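Local coordinates for cytoplasmic export protein 1 (PDB 3VWA) that takes part in nuclear tRNA export and may collect tRNA from export receptors at the nuclear pore and hand aminoacylated tRNA on to the translation machinery, at residues A[99-113]-A[195-208]. Sequence-based numbering, arbitrary orientation.
Sequences LGSLSQNKFGVELGI and IKSLMAPSCLPKDW
M199, a selenomethionine, is the bump that fills the hollow along helix 106-122. Its methyl CE lodges between V109 and E110, 3.6 Å from V109 CG1 and 3.4 Å from E110 CG, while its selenium lies against I113, with SE 3.9 Å from I113 CD1. The M199 side chain, stretched out beyond CG, runs antiparallel to V109 and roughly perpendicular to E110. I113 projects the other way, CD1 entering a hollow lined by I195, M199 and the edge of the W208 ring, and its CG1 rests 4.0 Å from L198 CD1. V109 turns CG1 anti to the backbone N (chi1 175°), which sets that methyl against both L198 CB and M199 CE. On the far flank L99 makes van der Waals contact with backbone carbonyls at the end of helix 186-198, CD2 3.4 Å from S197 O and CD1 3.5 Å from L198 O. E110 has a greasy stem and a charged end. Its CG meets W208 CH2 at 3.8 Å, OE2 takes K106 NZ on its syn lone pair in a salt bridge, and OE1 binds N238 ND2. P205 CG sits over one face of W208, offset toward the rim; the indole NE1 bonds to T232 OG1. With no hydrogen bond across, shape holds helix against helix end and following loop, consistent with the helical C-lobe of the kinase-like domain, ahead of the HEAT repeats.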
# COMPACT_ATOMS: atom_id res chain seq x y z
N LEU A 99 -5.22 2.83 -18.93
CA LEU A 99 -4.27 3.80 -19.41
C LEU A 99 -4.81 5.18 -19.06
O LEU A 99 -4.05 6.11 -18.82
CB LEU A 99 -4.12 3.65 -20.91
CG LEU A 99 -3.25 4.69 -21.61
CD1 LEU A 99 -1.78 4.59 -21.17
CD2 LEU A 99 -3.34 4.40 -23.08
N GLY A 100 -6.13 5.29 -19.00
CA GLY A 100 -6.80 6.57 -18.78
C GLY A 100 -6.38 7.12 -17.44
O GLY A 100 -6.07 8.29 -17.32
N SER A 101 -6.34 6.25 -16.44
CA SER A 101 -5.82 6.62 -15.16
C SER A 101 -4.37 6.96 -15.19
O SER A 101 -4.02 8.01 -14.71
CB SER A 101 -6.04 5.53 -14.12
OG SER A 101 -7.37 5.62 -13.68
N LEU A 102 -3.52 6.08 -15.75
CA LEU A 102 -2.05 6.21 -15.62
C LEU A 102 -1.56 7.42 -16.38
O LEU A 102 -0.60 8.03 -15.97
CB LEU A 102 -1.32 5.00 -16.18
CG LEU A 102 -1.61 3.65 -15.54
CD1 LEU A 102 -0.95 2.65 -16.46
CD2 LEU A 102 -1.05 3.60 -14.12
N SER A 103 -2.26 7.76 -17.47
CA SER A 103 -2.04 8.95 -18.32
C SER A 103 -2.11 10.22 -17.51
O SER A 103 -1.52 11.21 -17.89
CB SER A 103 -3.19 9.06 -19.32
OG SER A 103 -2.86 8.46 -20.53
N GLN A 104 -2.86 10.20 -16.42
CA GLN A 104 -2.96 11.35 -15.52
C GLN A 104 -1.65 11.75 -14.85
O GLN A 104 -1.46 12.90 -14.52
CB GLN A 104 -4.07 11.10 -14.50
CG GLN A 104 -5.46 11.11 -15.15
CD GLN A 104 -6.63 11.26 -14.17
OE1 GLN A 104 -6.46 11.21 -12.96
NE2 GLN A 104 -7.83 11.41 -14.71
N ASN A 105 -0.72 10.81 -14.68
CA ASN A 105 0.62 11.15 -14.17
C ASN A 105 1.60 11.06 -15.32
O ASN A 105 2.20 9.98 -15.60
CB ASN A 105 1.02 10.20 -13.02
CG ASN A 105 2.41 10.52 -12.45
OD1 ASN A 105 3.22 11.12 -13.12
ND2 ASN A 105 2.67 10.14 -11.20
N LYS A 106 1.77 12.18 -16.02
CA LYS A 106 2.63 12.16 -17.20
C LYS A 106 4.07 11.73 -16.84
O LYS A 106 4.74 11.15 -17.65
CB LYS A 106 2.62 13.53 -17.92
CG LYS A 106 3.59 14.59 -17.39
CD LYS A 106 3.25 15.92 -18.04
CE LYS A 106 4.33 16.95 -17.83
NZ LYS A 106 5.47 16.64 -18.76
N PHE A 107 4.53 12.06 -15.63
CA PHE A 107 5.90 11.72 -15.23
C PHE A 107 6.03 10.20 -15.17
O PHE A 107 7.06 9.66 -15.56
CB PHE A 107 6.30 12.34 -13.86
CG PHE A 107 6.31 13.85 -13.87
CD1 PHE A 107 7.05 14.57 -14.82
CD2 PHE A 107 5.56 14.56 -12.94
CE1 PHE A 107 7.06 15.96 -14.82
CE2 PHE A 107 5.55 15.96 -12.94
CZ PHE A 107 6.30 16.66 -13.87
N GLY A 108 4.96 9.54 -14.72
CA GLY A 108 4.85 8.07 -14.73
C GLY A 108 5.09 7.46 -16.10
O GLY A 108 5.95 6.56 -16.27
N VAL A 109 4.29 7.94 -17.08
CA VAL A 109 4.25 7.38 -18.42
C VAL A 109 5.66 7.61 -19.02
O VAL A 109 6.22 6.74 -19.67
CB VAL A 109 3.15 8.10 -19.30
CG1 VAL A 109 3.16 7.65 -20.77
CG2 VAL A 109 1.75 7.93 -18.72
N GLU A 110 6.22 8.79 -18.79
CA GLU A 110 7.51 9.14 -19.31
C GLU A 110 8.61 8.27 -18.66
O GLU A 110 9.55 7.86 -19.32
CB GLU A 110 7.83 10.64 -19.06
CG GLU A 110 7.11 11.65 -19.97
CD GLU A 110 7.13 13.08 -19.41
OE1 GLU A 110 8.16 13.47 -18.79
OE2 GLU A 110 6.12 13.79 -19.59
N LEU A 111 8.50 8.03 -17.37
CA LEU A 111 9.39 7.10 -16.66
C LEU A 111 9.35 5.70 -17.28
O LEU A 111 10.39 5.12 -17.55
CB LEU A 111 9.06 7.07 -15.17
CG LEU A 111 10.11 6.62 -14.12
CD1 LEU A 111 9.62 5.41 -13.38
CD2 LEU A 111 11.55 6.44 -14.60
N GLY A 112 8.16 5.18 -17.59
CA GLY A 112 8.08 3.83 -18.18
C GLY A 112 8.70 3.80 -19.55
O GLY A 112 9.47 2.90 -19.92
N ILE A 113 8.43 4.84 -20.32
CA ILE A 113 9.04 4.96 -21.65
C ILE A 113 10.55 4.96 -21.55
O ILE A 113 11.23 4.34 -22.37
CB ILE A 113 8.56 6.24 -22.35
CG1 ILE A 113 7.11 6.03 -22.82
CG2 ILE A 113 9.43 6.59 -23.53
CD1 ILE A 113 6.45 7.32 -23.29
N ILE A 195 4.67 4.48 -28.33
CA ILE A 195 4.67 5.77 -27.63
C ILE A 195 3.41 6.55 -27.95
O ILE A 195 2.80 7.15 -27.05
CB ILE A 195 5.92 6.59 -27.95
CG1 ILE A 195 7.15 6.00 -27.23
CG2 ILE A 195 5.70 8.05 -27.56
CD1 ILE A 195 8.50 6.57 -27.65
N LYS A 196 2.98 6.53 -29.20
CA LYS A 196 1.74 7.22 -29.55
C LYS A 196 0.57 6.58 -28.86
O LYS A 196 -0.35 7.29 -28.44
CB LYS A 196 1.52 7.27 -31.07
CG LYS A 196 2.42 8.33 -31.72
CD LYS A 196 2.05 8.62 -33.15
CE LYS A 196 2.59 7.54 -34.06
NZ LYS A 196 2.23 7.74 -35.49
N SER A 197 0.60 5.24 -28.70
CA SER A 197 -0.50 4.56 -28.01
C SER A 197 -0.48 4.86 -26.51
O SER A 197 -1.53 4.89 -25.88
CB SER A 197 -0.49 3.04 -28.22
OG SER A 197 -0.13 2.70 -29.55
N LEU A 198 0.71 5.07 -25.94
CA LEU A 198 0.85 5.40 -24.52
C LEU A 198 0.37 6.79 -24.20
O LEU A 198 -0.19 7.02 -23.12
CB LEU A 198 2.32 5.26 -24.09
CG LEU A 198 2.73 3.78 -23.89
CD1 LEU A 198 4.23 3.52 -23.91
CD2 LEU A 198 2.12 3.22 -22.61
N MSE A 199 0.58 7.73 -25.13
CA MSE A 199 0.42 9.16 -24.87
C MSE A 199 -0.39 9.74 -26.00
O MSE A 199 0.14 9.89 -27.11
CB MSE A 199 1.82 9.76 -25.00
CG MSE A 199 2.29 10.66 -23.86
SE MSE A 199 4.28 10.55 -23.69
CE MSE A 199 4.27 10.90 -21.77
N ALA A 200 -1.67 10.05 -25.76
CA ALA A 200 -2.53 10.75 -26.75
C ALA A 200 -1.96 12.13 -27.20
O ALA A 200 -1.32 12.82 -26.39
CB ALA A 200 -3.97 10.88 -26.22
N PRO A 201 -2.17 12.53 -28.48
CA PRO A 201 -1.55 13.76 -29.05
C PRO A 201 -1.69 15.06 -28.26
O PRO A 201 -0.89 15.98 -28.47
CB PRO A 201 -2.22 13.89 -30.43
CG PRO A 201 -2.54 12.47 -30.81
CD PRO A 201 -2.94 11.79 -29.51
N SER A 202 -2.69 15.15 -27.37
CA SER A 202 -2.81 16.28 -26.43
C SER A 202 -2.05 16.09 -25.09
O SER A 202 -1.98 17.01 -24.28
CB SER A 202 -4.28 16.65 -26.19
OG SER A 202 -4.68 17.73 -27.05
N CYS A 203 -1.48 14.89 -24.88
CA CYS A 203 -0.65 14.59 -23.71
C CYS A 203 0.84 14.34 -24.03
O CYS A 203 1.64 14.15 -23.12
CB CYS A 203 -1.25 13.42 -22.91
SG CYS A 203 -2.45 13.92 -21.65
N LEU A 204 1.18 14.34 -25.32
CA LEU A 204 2.54 14.14 -25.78
C LEU A 204 3.30 15.45 -25.62
O LEU A 204 2.80 16.50 -25.99
CB LEU A 204 2.54 13.73 -27.27
CG LEU A 204 3.60 12.91 -28.01
CD1 LEU A 204 4.83 13.70 -28.44
CD2 LEU A 204 4.00 11.64 -27.26
N PRO A 205 4.50 15.40 -25.05
CA PRO A 205 5.25 16.62 -24.85
C PRO A 205 5.46 17.32 -26.19
O PRO A 205 5.77 16.67 -27.19
CB PRO A 205 6.60 16.11 -24.31
CG PRO A 205 6.26 14.83 -23.63
CD PRO A 205 5.19 14.22 -24.49
N LYS A 206 5.30 18.64 -26.18
CA LYS A 206 5.54 19.50 -27.34
C LYS A 206 6.93 19.22 -27.87
O LYS A 206 7.10 18.96 -29.07
CB LYS A 206 5.42 20.97 -26.94
CG LYS A 206 4.02 21.56 -27.06
CD LYS A 206 2.92 20.59 -26.65
CE LYS A 206 1.64 20.82 -27.46
NZ LYS A 206 1.92 21.06 -28.91
N ASP A 207 7.91 19.20 -26.97
CA ASP A 207 9.31 19.00 -27.37
C ASP A 207 9.65 17.55 -27.70
O ASP A 207 10.81 17.22 -27.98
CB ASP A 207 10.29 19.59 -26.33
CG ASP A 207 10.11 19.00 -24.94
OD1 ASP A 207 10.80 19.45 -24.01
OD2 ASP A 207 9.25 18.12 -24.77
N TRP A 208 8.64 16.68 -27.68
CA TRP A 208 8.84 15.31 -28.15
C TRP A 208 8.15 15.06 -29.46
O TRP A 208 8.31 14.00 -30.06
CB TRP A 208 8.35 14.29 -27.10
CG TRP A 208 9.25 14.17 -25.88
CD1 TRP A 208 10.28 15.03 -25.46
CD2 TRP A 208 9.22 13.12 -24.88
NE1 TRP A 208 10.88 14.57 -24.30
CE2 TRP A 208 10.30 13.43 -23.91
CE3 TRP A 208 8.46 11.96 -24.69
CZ2 TRP A 208 10.56 12.61 -22.80
CZ3 TRP A 208 8.74 11.14 -23.58
CH2 TRP A 208 9.74 11.47 -22.66